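PDB 3GP4: transcriptional regulator, MerR family from Listeria monocytogenes str. 4b F2365, which probably binds promoter DNA as a two-fold symmetric dimer through winged helix-turn-helix domains and regulates transcription. Local coordinates for the interface of chains A and B. Residues are numbered along the deposited sequence; one frame, centred on the assembly and turned at random. Chains: chain A/B, Transcriptional regulator, MerR family.

Contact 1: the interface of chains A and B. Residues chain A 106, 110; chain B 50-51, 54-55.
A:Arg106 and A:Lys110, one turn apart on the long helix 79-130, meet one face of helix 43-57 of the other subunit, where B:Phe51 and, one turn on, the neighbours B:Gln54 and B:Met55 have regular helical backbone angles. In MerR-family dimers the long C-terminal helix of one subunit commonly touches the DNA-binding part of its partner, and this patch is a worked example of a long polar side chain making that link. A:Arg106 does most of the work. Its CG stands anti to the backbone N (chi1 168°), sending the chain off the helix, and a bend at chi3 turns the guanidinium toward B:Gln54. There NH2 donates a hydrogen bond of 3.1 Å to the amide oxygen OE1 of B:Gln54. The bond is almost straight, 172° at the hydrogen, and OE1 sits in the guanidinium plane, at its edge; NH2 faces the carbonyl oxygen head-on, almost in line with the C=O bond. The amide itself is turned 52° away from the guanidinium, so the two flat groups share a bond without lying in one plane. B:Gln54 reaches its partner with an extended chain.

B:Phe51 comes in over one guanidinium face, its CD1 3.9 Å from A:Arg106 CZ and above the centre of the group. Ring and guanidinium are steeply inclined, so the rim of the ring points at the flat face and the two do not stack. The methyl CE of B:Met55 meets the aliphatic stem of A:Arg106 at CG, 3.8 Å away, while CG of the same methionine packs within its own chain on a face of the B:Phe51 ring. The guanidinium is thus bonded at its edge and covered on a face, which should limit its rotation. A:Lys110 bends at chi3 and chi4 and brings its last methylene to the CE1 side of the ring, off its plane and opposite the face that B:Met55 CG covers, with CE 3.4 Å from B:Phe51 CE1.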
loop_
_atom_site.group_PDB
_atom_site.type_symbol
_atom_site.label_atom_id
_atom_site.label_comp_id
_atom_site.label_asym_id
_atom_site.label_seq_id
_atom_site.Cartn_x
_atom_site.Cartn_y
_atom_site.Cartn_z
ATOM N N ARG A 106 -15.184 1.130 0.962
ATOM C CA ARG A 106 -15.683 2.293 1.671
ATOM C C ARG A 106 -15.808 3.546 0.782
ATOM O O ARG A 106 -16.873 4.194 0.824
ATOM C CB ARG A 106 -14.921 2.567 2.975
ATOM C CG ARG A 106 -15.246 3.923 3.570
ATOM C CD ARG A 106 -15.085 3.905 5.072
ATOM N NE ARG A 106 -16.022 4.815 5.716
ATOM C CZ ARG A 106 -15.886 5.253 6.960
ATOM N NH1 ARG A 106 -16.785 6.077 7.465
ATOM N NH2 ARG A 106 -14.846 4.876 7.687
ATOM N N LYS A 110 -19.292 5.509 -0.354
ATOM C CA LYS A 110 -19.412 6.971 -0.255
ATOM C C LYS A 110 -19.659 7.628 -1.618
ATOM O O LYS A 110 -20.518 8.535 -1.744
ATOM C CB LYS A 110 -18.193 7.531 0.470
ATOM C CG LYS A 110 -18.387 7.375 1.951
ATOM C CD LYS A 110 -17.065 7.304 2.695
ATOM C CE LYS A 110 -16.679 8.658 3.153
ATOM N NZ LYS A 110 -16.220 9.451 2.006
ATOM N N LEU B 50 -11.908 7.706 12.591
ATOM C CA LEU B 50 -11.873 6.339 12.015
ATOM C C LEU B 50 -11.683 6.363 10.498
ATOM O O LEU B 50 -10.909 5.554 9.943
ATOM C CB LEU B 50 -13.143 5.556 12.367
ATOM C CG LEU B 50 -13.303 5.093 13.823
ATOM C CD1 LEU B 50 -14.440 4.069 13.932
ATOM C CD2 LEU B 50 -12.009 4.517 14.372
ATOM N N PHE B 51 -12.402 7.258 9.820
ATOM C CA PHE B 51 -12.237 7.441 8.370
ATOM C C PHE B 51 -10.809 7.861 8.033
ATOM O O PHE B 51 -10.232 7.311 7.090
ATOM C CB PHE B 51 -13.282 8.412 7.835
ATOM C CG PHE B 51 -13.134 8.802 6.371
ATOM C CD1 PHE B 51 -13.497 7.929 5.339
ATOM C CD2 PHE B 51 -12.678 10.077 6.053
ATOM C CE1 PHE B 51 -13.368 8.321 4.009
ATOM C CE2 PHE B 51 -12.544 10.499 4.709
ATOM C CZ PHE B 51 -12.886 9.634 3.697
ATOM N N GLN B 54 -8.346 4.923 8.646
ATOM C CA GLN B 54 -8.533 3.945 7.555
ATOM C C GLN B 54 -7.977 4.379 6.212
ATOM O O GLN B 54 -7.288 3.584 5.519
ATOM C CB GLN B 54 -10.005 3.583 7.410
ATOM C CG GLN B 54 -10.267 2.525 6.312
ATOM C CD GLN B 54 -11.729 2.144 6.257
ATOM O OE1 GLN B 54 -12.587 2.900 6.748
ATOM N NE2 GLN B 54 -12.028 0.984 5.664
ATOM N N MET B 55 -8.276 5.621 5.808
ATOM C CA MET B 55 -7.773 6.112 4.512
ATOM C C MET B 55 -6.257 6.332 4.488
ATOM O O MET B 55 -5.601 6.038 3.470
ATOM C CB MET B 55 -8.523 7.395 4.045
ATOM C CG MET B 55 -10.032 7.165 3.777
ATOM S SD MET B 55 -10.381 5.888 2.484
ATOM C CE MET B 55 -11.556 4.916 3.316
#

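Contact 2: the interface of chains A and B. Residues chain A 58, 93, 97; chain B 100-101, 103-104.
A:Ile97 and A:Leu93, one turn apart on helix 79-130, pack against B:Met100 and B:Leu104 of the partner's long helix 79-121, in the antiparallel coiled coil by which MerR-family proteins dimerise. The side chains of A:Ile97 and B:Met100 run alongside each other, pointing opposite ways, and touch near their roots: the CG1 methylene of the isoleucine lies 3.6 Å from CB of the methionine. In A:Ile97, CG1 is anti to the carbonyl carbon (chi1 -71°) and chi2 is extended, which carries the CD1 methyl beyond the methionine CB and onto the opposing backbone. There CD1 rests 3.6 Å from the carbonyl O of B:Met100, a van der Waals contact, and also reaches CA of B:Gln101 and CB of B:Leu104. The isoleucine branch therefore settles over a turn of the partner helix, touching main chain as well as side chain.

B:Gln101 lies roughly perpendicular to A:Ile97. Its chain bends at chi2, and the amide oxygen OE1 comes to 4.1 Å from the other branch of the isoleucine, CG2. This places a polar group beside the apolar row.

A:Leu93 and B:Leu104 are set against each other in the same way, each with CG anti to its own backbone N. The two branches of A:Leu93 are not equivalent: CD2 does the touching, at 3.6 Å from CA of B:Leu104, with CB of that residue a little farther away. B:Leu104 answers with CD1, which lies 4.0 Å from A:Leu93 CD2, while its other methyl, CD2, turns toward CD1 of A:Ile97. B:Leu104 is thus shared by two residues from successive turns of the opposing helix.

A:Ala58, in the loop after helix 43-57, meets the coil from beside it. Methyl faces methyl, with A:Ala58 CB 3.5 Å from B:Ala103 CB, and small side chains on both sides are consistent with the close approach of the loop.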
loop_
_atom_site.group_PDB
_atom_site.type_symbol
_atom_site.label_atom_id
_atom_site.label_comp_id
_atom_site.label_asym_id
_atom_site.label_seq_id
_atom_site.Cartn_x
_atom_site.Cartn_y
_atom_site.Cartn_z
ATOM N N ALA A 58 5.621 -4.014 -2.973
ATOM C CA ALA A 58 4.474 -4.639 -2.281
ATOM C C ALA A 58 4.561 -4.707 -0.746
ATOM O O ALA A 58 3.660 -5.264 -0.108
ATOM C CB ALA A 58 4.196 -6.029 -2.850
ATOM N N LEU A 93 0.971 -10.323 3.045
ATOM C CA LEU A 93 0.631 -9.514 1.873
ATOM C C LEU A 93 -0.876 -9.629 1.589
ATOM O O LEU A 93 -1.528 -8.613 1.282
ATOM C CB LEU A 93 1.455 -9.913 0.616
ATOM C CG LEU A 93 1.088 -9.214 -0.727
ATOM C CD1 LEU A 93 1.093 -7.647 -0.670
ATOM C CD2 LEU A 93 1.999 -9.683 -1.866
ATOM N N ILE A 97 -3.573 -6.505 1.372
ATOM C CA ILE A 97 -4.507 -6.323 0.249
ATOM C C ILE A 97 -5.961 -6.299 0.742
ATOM O O ILE A 97 -6.762 -5.407 0.345
ATOM C CB ILE A 97 -4.306 -7.382 -0.862
ATOM C CG1 ILE A 97 -2.989 -7.111 -1.601
ATOM C CG2 ILE A 97 -5.489 -7.420 -1.859
ATOM C CD1 ILE A 97 -2.495 -8.314 -2.441
ATOM N N MET B 100 -0.179 -4.564 -5.920
ATOM C CA MET B 100 -0.013 -5.521 -4.826
ATOM C C MET B 100 -0.507 -6.920 -5.226
ATOM O O MET B 100 0.118 -7.940 -4.848
ATOM C CB MET B 100 -0.719 -5.020 -3.527
ATOM C CG MET B 100 0.119 -4.018 -2.586
ATOM S SD MET B 100 -1.054 -3.023 -1.507
ATOM C CE MET B 100 -0.131 -1.513 -1.781
ATOM N N GLN B 101 -1.619 -6.986 -5.960
ATOM C CA GLN B 101 -2.161 -8.283 -6.376
ATOM C C GLN B 101 -1.246 -8.987 -7.405
ATOM O O GLN B 101 -1.086 -10.204 -7.372
ATOM C CB GLN B 101 -3.595 -8.142 -6.923
ATOM C CG GLN B 101 -4.243 -9.478 -7.302
ATOM C CD GLN B 101 -4.570 -10.342 -6.093
ATOM O OE1 GLN B 101 -5.233 -9.902 -5.165
ATOM N NE2 GLN B 101 -4.068 -11.583 -6.087
ATOM N N ALA B 103 1.972 -8.738 -7.397
ATOM C CA ALA B 103 3.033 -9.309 -6.527
ATOM C C ALA B 103 2.583 -10.592 -5.777
ATOM O O ALA B 103 3.384 -11.577 -5.605
ATOM C CB ALA B 103 3.619 -8.253 -5.522
ATOM N N LEU B 104 1.341 -10.592 -5.297
ATOM C CA LEU B 104 0.786 -11.764 -4.606
ATOM C C LEU B 104 0.713 -12.924 -5.603
ATOM O O LEU B 104 1.046 -14.066 -5.240
ATOM C CB LEU B 104 -0.613 -11.507 -4.017
ATOM C CG LEU B 104 -1.206 -12.643 -3.183
ATOM C CD1 LEU B 104 -0.371 -12.850 -1.873
ATOM C CD2 LEU B 104 -2.725 -12.462 -2.805
#

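The centres of contact 1 and contact 2 lie about 21 Å apart, measured between the means of their C-alpha atoms, and both draw on helix 79-130 of chain A. Contact 2 pairs this helix with its counterpart in chain B, whereas contact 1 lies farther along it, toward the C-terminus, and joins it to helix 43-57 of the partner. A:Ala58 of contact 2 directly follows that same helix 43-57 in its own chain. Two-fold symmetry repeats each contact with the chains exchanged. The coiled coil and the DNA-binding parts are thus linked across the dimer, which may couple their relative positions.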